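Local atomic coordinates of protoporphyrinogen oxidase (Exiguobacterium sibiricum, PDB entry 3LOV), a protein that probably oxidises coproporphyrinogen III to coproporphyrin III with molecular oxygen in heme b biosynthesis, using bound FAD as cofactor. Residues L253-L258 / T271-E276; S4-I9 / Y277-L282; Y22-F27 / E247-R252. All blocks are in the same frame, centred on the assembly; numbering follows the deposited sequence.

Contact 1: residues L253-L258 / T271-E276. With FAD (flavin-adenine dinucleotide), chain B.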
loop_
_atom_site.group_PDB
_atom_site.type_symbol
_atom_site.label_atom_id
_atom_site.label_comp_id
_atom_site.label_asym_id
_atom_site.label_seq_id
_atom_site.Cartn_x
_atom_site.Cartn_y
_atom_site.Cartn_z
ATOM N N LEU A 253 -2.288 25.444 1.541
ATOM C CA LEU A 253 -2.111 24.574 2.705
ATOM C C LEU A 253 -3.064 25.035 3.819
ATOM O O LEU A 253 -3.645 26.116 3.751
ATOM C CB LEU A 253 -0.664 24.608 3.190
ATOM C CG LEU A 253 0.429 24.102 2.262
ATOM C CD1 LEU A 253 1.796 24.401 2.912
ATOM C CD2 LEU A 253 0.254 22.605 1.910
ATOM N N GLU A 254 -3.204 24.218 4.843
ATOM C CA GLU A 254 -4.051 24.526 5.975
ATOM C C GLU A 254 -5.427 25.004 5.511
ATOM O O GLU A 254 -5.955 25.925 6.077
ATOM C CB GLU A 254 -3.392 25.602 6.868
ATOM C CG GLU A 254 -2.049 25.224 7.451
ATOM C CD GLU A 254 -2.111 24.271 8.654
ATOM O OE1 GLU A 254 -3.191 23.812 9.044
ATOM O OE2 GLU A 254 -1.049 23.948 9.218
ATOM N N THR A 255 -5.996 24.391 4.476
ATOM C CA THR A 255 -7.284 24.800 3.961
ATOM C C THR A 255 -8.152 23.585 3.698
ATOM O O THR A 255 -8.328 23.165 2.574
ATOM C CB THR A 255 -7.152 25.641 2.708
ATOM O OG1 THR A 255 -6.188 26.663 2.938
ATOM C CG2 THR A 255 -8.490 26.281 2.343
ATOM N N PRO A 256 -8.728 23.021 4.759
ATOM C CA PRO A 256 -9.567 21.871 4.513
ATOM C C PRO A 256 -10.817 22.253 3.762
ATOM O O PRO A 256 -11.316 23.363 3.923
ATOM C CB PRO A 256 -9.919 21.385 5.917
ATOM C CG PRO A 256 -9.693 22.539 6.785
ATOM C CD PRO A 256 -8.506 23.232 6.196
ATOM N N LEU A 257 -11.309 21.347 2.927
ATOM C CA LEU A 257 -12.609 21.526 2.283
ATOM C C LEU A 257 -13.628 21.060 3.299
ATOM O O LEU A 257 -13.503 19.960 3.826
ATOM C CB LEU A 257 -12.730 20.683 1.006
ATOM C CG LEU A 257 -14.130 20.597 0.387
ATOM C CD1 LEU A 257 -14.520 21.999 -0.119
ATOM C CD2 LEU A 257 -14.246 19.538 -0.739
ATOM N N LEU A 258 -14.619 21.903 3.558
ATOM C CA LEU A 258 -15.603 21.699 4.626
ATOM C C LEU A 258 -16.995 21.374 4.112
ATOM O O LEU A 258 -17.790 20.801 4.843
ATOM C CB LEU A 258 -15.686 22.968 5.465
ATOM C CG LEU A 258 -14.413 23.414 6.166
ATOM C CD1 LEU A 258 -14.626 24.728 6.933
ATOM C CD2 LEU A 258 -13.921 22.326 7.102
ATOM N N THR A 271 -14.527 26.703 2.819
ATOM C CA THR A 271 -13.264 26.557 3.576
ATOM C C THR A 271 -13.260 27.552 4.712
ATOM O O THR A 271 -14.075 28.444 4.733
ATOM C CB THR A 271 -12.033 26.876 2.708
ATOM O OG1 THR A 271 -11.834 28.297 2.623
ATOM C CG2 THR A 271 -12.126 26.242 1.288
ATOM N N ASP A 272 -12.316 27.452 5.626
ATOM C CA ASP A 272 -12.224 28.399 6.753
ATOM C C ASP A 272 -11.982 29.854 6.356
ATOM O O ASP A 272 -12.301 30.772 7.120
ATOM C CB ASP A 272 -11.094 27.975 7.683
ATOM C CG ASP A 272 -11.429 26.733 8.473
ATOM O OD1 ASP A 272 -12.449 26.771 9.203
ATOM O OD2 ASP A 272 -10.663 25.736 8.381
ATOM N N HIS A 273 -11.402 30.053 5.175
ATOM C CA HIS A 273 -11.008 31.371 4.713
ATOM C C HIS A 273 -11.809 31.758 3.460
ATOM O O HIS A 273 -11.272 32.342 2.527
ATOM C CB HIS A 273 -9.501 31.371 4.423
ATOM C CG HIS A 273 -8.694 30.619 5.445
ATOM N ND1 HIS A 273 -8.544 31.054 6.745
ATOM C CD2 HIS A 273 -8.012 29.449 5.360
ATOM C CE1 HIS A 273 -7.796 30.193 7.414
ATOM N NE2 HIS A 273 -7.460 29.210 6.595
ATOM N N GLY A 274 -13.092 31.423 3.431
ATOM C CA GLY A 274 -13.929 31.797 2.303
ATOM C C GLY A 274 -14.000 30.773 1.178
ATOM O O GLY A 274 -13.192 29.851 1.084
ATOM N N PRO A 275 -14.985 30.938 0.309
ATOM C CA PRO A 275 -15.307 29.903 -0.636
ATOM C C PRO A 275 -14.391 29.888 -1.826
ATOM O O PRO A 275 -13.813 30.919 -2.161
ATOM C CB PRO A 275 -16.730 30.262 -1.067
ATOM C CG PRO A 275 -16.781 31.767 -0.916
ATOM C CD PRO A 275 -15.930 32.066 0.273
ATOM N N GLU A 276 -14.234 28.716 -2.438
ATOM C CA GLU A 276 -13.601 28.599 -3.756
ATOM C C GLU A 276 -14.673 28.186 -4.724
ATOM O O GLU A 276 -15.470 27.326 -4.366
ATOM C CB GLU A 276 -12.554 27.482 -3.786
ATOM C CG GLU A 276 -11.185 27.870 -3.464
ATOM C CD GLU A 276 -10.628 28.869 -4.440
ATOM O OE1 GLU A 276 -10.493 28.570 -5.641
ATOM O OE2 GLU A 276 -10.327 29.961 -3.974
HETATM P PA FAD B . -3.122 10.381 1.331
HETATM O O1A FAD B . -1.646 10.179 1.279
HETATM O O2A FAD B . -3.870 9.882 2.511
HETATM O O5B FAD B . -3.419 11.935 1.163
HETATM C C5B FAD B . -4.664 12.510 1.466
HETATM C C4B FAD B . -4.458 14.024 1.592
HETATM O O4B FAD B . -5.715 14.698 1.694
HETATM C C3B FAD B . -3.622 14.354 2.811
HETATM O O3B FAD B . -2.597 15.285 2.510
HETATM C C2B FAD B . -4.677 14.913 3.747
HETATM O O2B FAD B . -4.182 15.865 4.621
HETATM C C1B FAD B . -5.659 15.561 2.794
HETATM N N9A FAD B . -7.018 15.762 3.320
HETATM C C8A FAD B . -7.788 15.015 4.184
HETATM N N7A FAD B . -8.992 15.615 4.369
HETATM C C5A FAD B . -8.996 16.760 3.621
HETATM C C6A FAD B . -9.941 17.763 3.392
HETATM N N6A FAD B . -11.153 17.708 3.937
HETATM N N1A FAD B . -9.628 18.823 2.556
HETATM C C2A FAD B . -8.412 18.873 1.918
HETATM N N3A FAD B . -7.487 17.865 2.125
HETATM C C4A FAD B . -7.769 16.853 2.970
HETATM N N1 FAD B . 2.175 2.059 -1.205
HETATM C C2 FAD B . 3.243 1.620 -1.939
HETATM O O2 FAD B . 3.228 1.686 -3.176
HETATM N N3 FAD B . 4.329 1.079 -1.298
HETATM C C4 FAD B . 4.378 0.943 0.041
HETATM O O4 FAD B . 5.386 0.484 0.545
HETATM C C4X FAD B . 3.304 1.344 0.806
HETATM N N5 FAD B . 3.368 1.251 2.187
HETATM C C5X FAD B . 2.272 1.687 2.936
HETATM C C6 FAD B . 2.295 1.569 4.330
HETATM C C7 FAD B . 1.199 2.001 5.095
HETATM C C7M FAD B . 1.234 1.879 6.591
HETATM C C8 FAD B . 0.085 2.591 4.471
HETATM C C8M FAD B . -1.127 3.060 5.257
HETATM C C9 FAD B . 0.056 2.729 3.087
HETATM C C9A FAD B . 1.141 2.275 2.302
HETATM N N10 FAD B . 1.115 2.411 0.909
HETATM C C10 FAD B . 2.202 1.932 0.166
HETATM C "C1'" FAD B . -0.052 3.001 0.152
HETATM C "C2'" FAD B . 0.245 4.495 -0.126
HETATM O "O2'" FAD B . 0.342 5.155 1.081
HETATM C "C3'" FAD B . -0.837 5.180 -0.973
HETATM O "O3'" FAD B . -0.659 4.691 -2.296
HETATM C "C4'" FAD B . -0.758 6.726 -1.048
HETATM O "O4'" FAD B . -0.099 7.369 0.027
HETATM C "C5'" FAD B . -2.140 7.350 -1.084
HETATM O "O5'" FAD B . -2.010 8.732 -1.304
HETATM P P FAD B . -3.316 9.608 -1.448
HETATM O O1P FAD B . -4.407 8.896 -2.204
HETATM O O2P FAD B . -3.036 11.023 -1.893
HETATM O O3P FAD B . -3.879 9.710 0.084
HETATM O O HOH W 1 -10.558 25.536 5.352
#
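Two loops meet here at the adenine end of the FAD-binding Rossmann-type domain. Residues 253-258 lead from the parallel sheet into strand 259-263; residues 271-276 hold a type I beta turn (Thr-271 to Gly-274) with an ST turn at its start. No direct hydrogen bond joins them, so side-chain orientation and one water define the fit. Thr-255 and Thr-271 cross obliquely, methyl against methine, with Thr-255 CG2 3.6 Å from Thr-271 CB. Thr-255 CG2 stands anti to its backbone N, which leaves OG1 to bond back to Leu-253 O. Thr-271 OG1 takes the crowded position between N and carbonyl carbon (chi1 81°); there it accepts from His-273 N and donates to Gly-274 O at 2.6 Å, in the carbonyl plane and on a lone pair, so the turn is braced from within. Asp-272 lies across two side chains at about right angles: OD2 approaches Pro-256 CG, while OD1 meets Leu-258 CD1 at 3.8 Å. The His-273 ring turns its edge to Glu-254 O, and Asp-272 CB sits over the centre of one ring face. A water bridges the loops, donating to Pro-256 O and Asp-272 OD2 and accepting from Asp-272 N. On the FAD side, Leu-257 reads the adenine with its backbone: N donates to FAD N1A at 3.1 Å, nearly straight at 174°, and Leu-257 O accepts from FAD N6A at 3.3 Å.

Contact 2: residues S4-I9 / Y277-L282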
loop_
_atom_site.group_PDB
_atom_site.type_symbol
_atom_site.label_atom_id
_atom_site.label_comp_id
_atom_site.label_asym_id
_atom_site.label_seq_id
_atom_site.Cartn_x
_atom_site.Cartn_y
_atom_site.Cartn_z
ATOM N N SER A 4 -12.633 30.578 -18.552
ATOM C CA SER A 4 -13.302 30.990 -17.311
ATOM C C SER A 4 -13.403 29.854 -16.259
ATOM O O SER A 4 -13.634 30.119 -15.082
ATOM C CB SER A 4 -14.699 31.592 -17.627
ATOM O OG SER A 4 -15.671 30.604 -17.936
ATOM N N LYS A 5 -13.203 28.605 -16.676
ATOM C CA LYS A 5 -13.547 27.450 -15.832
ATOM C C LYS A 5 -12.396 27.049 -14.934
ATOM O O LYS A 5 -11.237 27.282 -15.251
ATOM C CB LYS A 5 -13.916 26.226 -16.673
ATOM C CG LYS A 5 -14.858 26.459 -17.857
ATOM C CD LYS A 5 -16.295 26.293 -17.505
ATOM C CE LYS A 5 -17.161 26.219 -18.778
ATOM N NZ LYS A 5 -18.530 26.752 -18.498
ATOM N N ARG A 6 -12.734 26.407 -13.831
ATOM C CA ARG A 6 -11.768 26.146 -12.761
ATOM C C ARG A 6 -11.891 24.708 -12.255
ATOM O O ARG A 6 -12.996 24.193 -12.018
ATOM C CB ARG A 6 -11.977 27.131 -11.622
ATOM C CG ARG A 6 -11.972 28.611 -12.086
ATOM C CD ARG A 6 -12.169 29.587 -10.921
ATOM N NE ARG A 6 -11.052 29.536 -9.985
ATOM C CZ ARG A 6 -9.861 30.091 -10.210
ATOM N NH1 ARG A 6 -9.593 30.775 -11.360
ATOM N NH2 ARG A 6 -8.922 29.975 -9.271
ATOM N N LEU A 7 -10.734 24.069 -12.125
ATOM C CA LEU A 7 -10.601 22.764 -11.500
ATOM C C LEU A 7 -10.094 22.973 -10.079
ATOM O O LEU A 7 -9.099 23.659 -9.874
ATOM C CB LEU A 7 -9.588 21.917 -12.285
ATOM C CG LEU A 7 -9.087 20.604 -11.642
ATOM C CD1 LEU A 7 -10.227 19.636 -11.421
ATOM C CD2 LEU A 7 -7.974 19.941 -12.494
ATOM N N VAL A 8 -10.764 22.400 -9.090
ATOM C CA VAL A 8 -10.211 22.371 -7.737
ATOM C C VAL A 8 -9.924 20.906 -7.403
ATOM O O VAL A 8 -10.819 20.037 -7.491
ATOM C CB VAL A 8 -11.182 22.954 -6.654
ATOM C CG1 VAL A 8 -10.567 22.839 -5.273
ATOM C CG2 VAL A 8 -11.548 24.425 -6.938
ATOM N N ILE A 9 -8.692 20.653 -7.014
ATOM C CA ILE A 9 -8.226 19.318 -6.596
ATOM C C ILE A 9 -8.188 19.379 -5.091
ATOM O O ILE A 9 -7.666 20.370 -4.528
ATOM C CB ILE A 9 -6.819 19.041 -7.160
ATOM C CG1 ILE A 9 -6.906 18.838 -8.666
ATOM C CG2 ILE A 9 -6.122 17.820 -6.451
ATOM C CD1 ILE A 9 -5.573 19.080 -9.402
ATOM N N TYR A 277 -14.677 28.718 -5.948
ATOM C CA TYR A 277 -15.719 28.328 -6.913
ATOM C C TYR A 277 -15.105 27.414 -7.938
ATOM O O TYR A 277 -14.000 27.663 -8.424
ATOM C CB TYR A 277 -16.387 29.566 -7.572
ATOM C CG TYR A 277 -17.145 30.437 -6.565
ATOM C CD1 TYR A 277 -18.436 30.124 -6.158
ATOM C CD2 TYR A 277 -16.550 31.529 -5.996
ATOM C CE1 TYR A 277 -19.104 30.915 -5.228
ATOM C CE2 TYR A 277 -17.196 32.311 -5.058
ATOM C CZ TYR A 277 -18.463 32.008 -4.677
ATOM O OH TYR A 277 -19.090 32.827 -3.767
ATOM N N ALA A 278 -15.783 26.317 -8.241
ATOM C CA ALA A 278 -15.217 25.316 -9.157
ATOM C C ALA A 278 -16.225 24.825 -10.197
ATOM O O ALA A 278 -17.433 24.800 -9.938
ATOM C CB ALA A 278 -14.698 24.130 -8.361
ATOM N N ASP A 279 -15.719 24.446 -11.366
ATOM C CA ASP A 279 -16.493 23.718 -12.340
ATOM C C ASP A 279 -16.205 22.219 -12.210
ATOM O O ASP A 279 -17.120 21.417 -12.329
ATOM C CB ASP A 279 -16.160 24.233 -13.718
ATOM C CG ASP A 279 -16.403 25.722 -13.812
ATOM O OD1 ASP A 279 -17.561 26.101 -14.081
ATOM O OD2 ASP A 279 -15.473 26.492 -13.482
ATOM N N TYR A 280 -14.937 21.861 -11.960
ATOM C CA TYR A 280 -14.539 20.462 -11.797
ATOM C C TYR A 280 -13.907 20.295 -10.439
ATOM O O TYR A 280 -13.133 21.148 -10.005
ATOM C CB TYR A 280 -13.583 20.069 -12.904
ATOM C CG TYR A 280 -14.120 20.417 -14.260
ATOM C CD1 TYR A 280 -15.189 19.695 -14.829
ATOM C CD2 TYR A 280 -13.613 21.495 -14.968
ATOM C CE1 TYR A 280 -15.706 20.045 -16.094
ATOM C CE2 TYR A 280 -14.127 21.844 -16.225
ATOM C CZ TYR A 280 -15.161 21.121 -16.776
ATOM O OH TYR A 280 -15.631 21.504 -18.003
ATOM N N VAL A 281 -14.291 19.229 -9.745
ATOM C CA VAL A 281 -13.738 18.915 -8.448
ATOM C C VAL A 281 -13.172 17.486 -8.474
ATOM O O VAL A 281 -13.901 16.548 -8.840
ATOM C CB VAL A 281 -14.802 19.032 -7.339
ATOM C CG1 VAL A 281 -14.149 18.864 -5.929
ATOM C CG2 VAL A 281 -15.556 20.361 -7.438
ATOM N N LEU A 282 -11.896 17.333 -8.101
ATOM C CA LEU A 282 -11.281 16.011 -7.910
ATOM C C LEU A 282 -11.040 15.822 -6.417
ATOM O O LEU A 282 -10.198 16.501 -5.803
ATOM C CB LEU A 282 -9.992 15.797 -8.749
ATOM C CG LEU A 282 -9.386 14.354 -8.739
ATOM C CD1 LEU A 282 -10.228 13.276 -9.501
ATOM C CD2 LEU A 282 -7.977 14.354 -9.311
HETATM O O HOH W 2 -18.930 27.872 -15.800
HETATM O O HOH W 3 -11.205 28.152 -7.955
#
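Strands 6-9 and 280-282 run side by side as parallel neighbours in the Rossmann-type sheet, their short axes 4.7 Å apart and 16° from exact alignment. Leu-7 pairs with Tyr-280, Val-8 with Val-281 and Ile-9 with Leu-282. The backbone ladder is well satisfied: Val-8 N donates to Tyr-280 O at 2.8 Å, almost along the C=O axis, and Val-8 O accepts from Leu-282 N at 3.0 Å. Arg-6 O takes two donors, Tyr-280 N and Asp-279 N, both in its carbonyl plane, where strand 276-278 gives way to 280-283. Beside this bifurcated acceptor, Asp-279 holds the start of strand 6-10. Its CG is anti to its own carbonyl carbon (chi1 -57°), and OD2 receives Arg-6 N at 2.8 Å on its anti lone pair. OD1 forms a salt bridge with Arg-266 and also accepts from a water that in turn accepts a hydrogen bond from Lys-5 NZ; the lysine nitrogen itself stays 4.6 Å from Asp-279 OD1, beyond a direct salt bridge. An alanine in place of Asp-279 would probably leave Arg-6 N without this acceptor and deprive Arg-266 of a charged partner, loosening the entry to the strand pair. A second water accepts from Arg-6 NE and donates to Tyr-277 O, which lies at the edge of the guanidinium. Val-8 and Val-281 point to one face, and there Val-8 CG2 packs tightly, 3.5 Å from Ala-278 CB; on the face of Leu-7, Tyr-280, Ile-9 and Leu-282, Leu-7 CD1 crosses to Tyr-280 CB at 3.7 Å. Strand 31-35 pairs with the other edge of strand 6-10, helix 14-26 packs on Leu-7, Ile-9 and Leu-282, and strand 266-270 touches Val-8 from the opposite face.

Contact 3: residues Y22-F27 / E247-R252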
loop_
_atom_site.group_PDB
_atom_site.type_symbol
_atom_site.label_atom_id
_atom_site.label_comp_id
_atom_site.label_asym_id
_atom_site.label_seq_id
_atom_site.Cartn_x
_atom_site.Cartn_y
_atom_site.Cartn_z
ATOM N N TYR A 22 -0.638 16.287 -14.038
ATOM C CA TYR A 22 -1.254 15.833 -15.267
ATOM C C TYR A 22 -2.279 16.849 -15.769
ATOM O O TYR A 22 -2.448 16.983 -16.972
ATOM C CB TYR A 22 -1.933 14.473 -15.096
ATOM C CG TYR A 22 -0.995 13.327 -14.834
ATOM C CD1 TYR A 22 0.012 13.017 -15.733
ATOM C CD2 TYR A 22 -1.134 12.528 -13.694
ATOM C CE1 TYR A 22 0.884 11.956 -15.504
ATOM C CE2 TYR A 22 -0.259 11.455 -13.442
ATOM C CZ TYR A 22 0.757 11.194 -14.356
ATOM O OH TYR A 22 1.627 10.156 -14.140
ATOM N N ALA A 23 -2.987 17.528 -14.857
ATOM C CA ALA A 23 -3.974 18.530 -15.252
ATOM C C ALA A 23 -3.282 19.704 -15.924
ATOM O O ALA A 23 -3.837 20.264 -16.873
ATOM C CB ALA A 23 -4.879 19.044 -14.024
ATOM N N GLU A 24 -2.103 20.101 -15.440
ATOM C CA GLU A 24 -1.406 21.244 -16.084
ATOM C C GLU A 24 -1.174 20.944 -17.571
ATOM O O GLU A 24 -1.427 21.789 -18.416
ATOM C CB GLU A 24 -0.118 21.657 -15.362
ATOM C CG GLU A 24 -0.394 22.420 -14.074
ATOM C CD GLU A 24 0.790 23.165 -13.499
ATOM O OE1 GLU A 24 1.909 23.085 -14.069
ATOM O OE2 GLU A 24 0.581 23.861 -12.449
ATOM N N ARG A 25 -0.839 19.704 -17.880
ATOM C CA ARG A 25 -0.522 19.323 -19.248
ATOM C C ARG A 25 -1.759 19.057 -20.077
ATOM O O ARG A 25 -1.806 19.437 -21.229
ATOM C CB ARG A 25 0.391 18.109 -19.267
ATOM C CG ARG A 25 1.833 18.493 -19.140
ATOM C CD ARG A 25 2.558 17.655 -18.109
ATOM N NE ARG A 25 3.766 18.344 -17.687
ATOM C CZ ARG A 25 3.826 19.161 -16.646
ATOM N NH1 ARG A 25 2.760 19.366 -15.893
ATOM N NH2 ARG A 25 4.965 19.749 -16.342
ATOM N N ALA A 26 -2.763 18.392 -19.509
ATOM C CA ALA A 26 -3.958 18.056 -20.304
ATOM C C ALA A 26 -4.813 19.282 -20.672
ATOM O O ALA A 26 -5.521 19.257 -21.680
ATOM C CB ALA A 26 -4.820 17.016 -19.604
ATOM N N PHE A 27 -4.756 20.330 -19.844
ATOM C CA PHE A 27 -5.643 21.507 -19.968
ATOM C C PHE A 27 -4.898 22.785 -19.781
ATOM O O PHE A 27 -5.026 23.409 -18.736
ATOM C CB PHE A 27 -6.704 21.480 -18.884
ATOM C CG PHE A 27 -7.394 20.190 -18.776
ATOM C CD1 PHE A 27 -8.049 19.678 -19.866
ATOM C CD2 PHE A 27 -7.404 19.489 -17.586
ATOM C CE1 PHE A 27 -8.699 18.476 -19.781
ATOM C CE2 PHE A 27 -8.054 18.285 -17.491
ATOM C CZ PHE A 27 -8.697 17.767 -18.591
ATOM N N GLU A 247 3.583 24.775 -12.587
ATOM C CA GLU A 247 3.853 26.149 -13.037
ATOM C C GLU A 247 2.722 27.139 -12.847
ATOM O O GLU A 247 2.956 28.341 -12.880
ATOM C CB GLU A 247 4.270 26.145 -14.505
ATOM C CG GLU A 247 5.658 25.572 -14.705
ATOM C CD GLU A 247 6.130 25.649 -16.151
ATOM O OE1 GLU A 247 5.595 24.910 -17.034
ATOM O OE2 GLU A 247 7.053 26.461 -16.387
ATOM N N ARG A 248 1.498 26.669 -12.690
ATOM C CA ARG A 248 0.402 27.593 -12.503
ATOM C C ARG A 248 -0.646 27.165 -11.466
ATOM O O ARG A 248 -1.510 27.952 -11.106
ATOM C CB ARG A 248 -0.246 27.888 -13.855
ATOM C CG ARG A 248 -1.084 26.788 -14.398
ATOM C CD ARG A 248 -1.857 27.283 -15.621
ATOM N NE ARG A 248 -2.879 26.328 -16.024
ATOM C CZ ARG A 248 -2.644 25.203 -16.689
ATOM N NH1 ARG A 248 -1.421 24.894 -17.074
ATOM N NH2 ARG A 248 -3.655 24.393 -16.997
ATOM N N SER A 249 -0.553 25.948 -10.960
ATOM C CA SER A 249 -1.491 25.480 -9.927
ATOM C C SER A 249 -1.290 26.232 -8.627
ATOM O O SER A 249 -0.170 26.379 -8.185
ATOM C CB SER A 249 -1.245 24.005 -9.663
ATOM O OG SER A 249 -1.506 23.232 -10.810
ATOM N N GLU A 250 -2.359 26.716 -8.032
ATOM C CA GLU A 250 -2.270 27.376 -6.736
ATOM C C GLU A 250 -2.459 26.355 -5.608
ATOM O O GLU A 250 -3.480 25.696 -5.542
ATOM C CB GLU A 250 -3.333 28.444 -6.620
ATOM C CG GLU A 250 -3.075 29.406 -5.453
ATOM C CD GLU A 250 -4.331 30.095 -4.964
ATOM O OE1 GLU A 250 -5.354 30.064 -5.683
ATOM O OE2 GLU A 250 -4.296 30.671 -3.857
ATOM N N ILE A 251 -1.466 26.228 -4.720
ATOM C CA ILE A 251 -1.516 25.249 -3.625
ATOM C C ILE A 251 -1.928 25.984 -2.358
ATOM O O ILE A 251 -1.196 26.870 -1.921
ATOM C CB ILE A 251 -0.128 24.601 -3.303
ATOM C CG1 ILE A 251 0.550 23.972 -4.537
ATOM C CG2 ILE A 251 -0.264 23.621 -2.145
ATOM C CD1 ILE A 251 0.238 22.605 -4.806
ATOM N N ARG A 252 -3.046 25.600 -1.734
ATOM C CA ARG A 252 -3.427 26.216 -0.457
ATOM C C ARG A 252 -3.258 25.220 0.682
ATOM O O ARG A 252 -4.011 24.257 0.784
ATOM C CB ARG A 252 -4.876 26.732 -0.480
ATOM C CG ARG A 252 -5.292 27.569 -1.722
ATOM C CD ARG A 252 -5.576 29.028 -1.412
ATOM N NE ARG A 252 -6.726 29.215 -0.529
ATOM C CZ ARG A 252 -7.996 29.294 -0.926
ATOM N NH1 ARG A 252 -8.325 29.191 -2.213
ATOM N NH2 ARG A 252 -8.958 29.458 -0.013
#
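Glu-24 and Arg-248 are the two residues most covered in the join between helix 14-26 and the loop that enters strand 250-252, one outermost strand of the parallel sheet within the chain. Glu-24 has the most. Its chain is extended beyond CG (chi2 -165°), projecting the carboxylate from the buried helix flank into the backbone of 247-249. OE1 receives Glu-247 N at 2.8 Å on its syn lone pair, in an almost linear bond (178°). OE2 is gripped by three donors: Arg-248 N, from above the carboxylate plane; Ser-249 N, at 2.8 Å and nearly along the C-O axis; and Ser-249 OG, at 2.7 Å on the anti lone pair. The serine hydroxyl lies beside its own backbone N (chi1 -63°), so amide and hydroxyl converge on the same oxygen. Arg-248 CG occupies the crowded position between N and carbonyl carbon, and the extended chain carries the guanidinium to the C-terminal end of the helix, where Glu-24 CG lies over one face. NH1 makes a weak bond of 3.4 Å to Glu-24 O, which lies in the guanidinium plane, whereas NH2 hydrogen-bonds to Leu-30 O beyond the helix end. Arg-248 NH2 is also pressed against Phe-27 O, 2.4 Å away at an angle too poor for a hydrogen bond. The charged groups form no salt bridge: Glu-24 OE1 and Arg-248 NH1 remain 4.8 Å apart. The carboxylate charge is met by three backbone N-H groups and a hydroxyl, a setting that would probably favour its ionised form and fix its rotation.

Overall arrangement
All three contacts belong to the FAD-binding domain and lie on one side of the chain's centre. In contacts 2 and 3 alike, half the touching residues are buried; contact 2 rests on parallel strand pairing. Contact 3 fastens helix 14-26, which follows strand 6-10 in the chain, to the loop leading into outermost strand 250-252, through a carboxylate received by backbone amides and a serine hydroxyl. Contact 1 is the most exposed, relying on loop packing, a bridging water and backbone bonds to adenine. Contacts 2 and 3 meet where Leu-7 packs on Ala-23, and contacts 1 and 3 are joined by the salt bridge from Glu-276 to Arg-252. Glu-276 continues directly into Tyr-277 of contact 2.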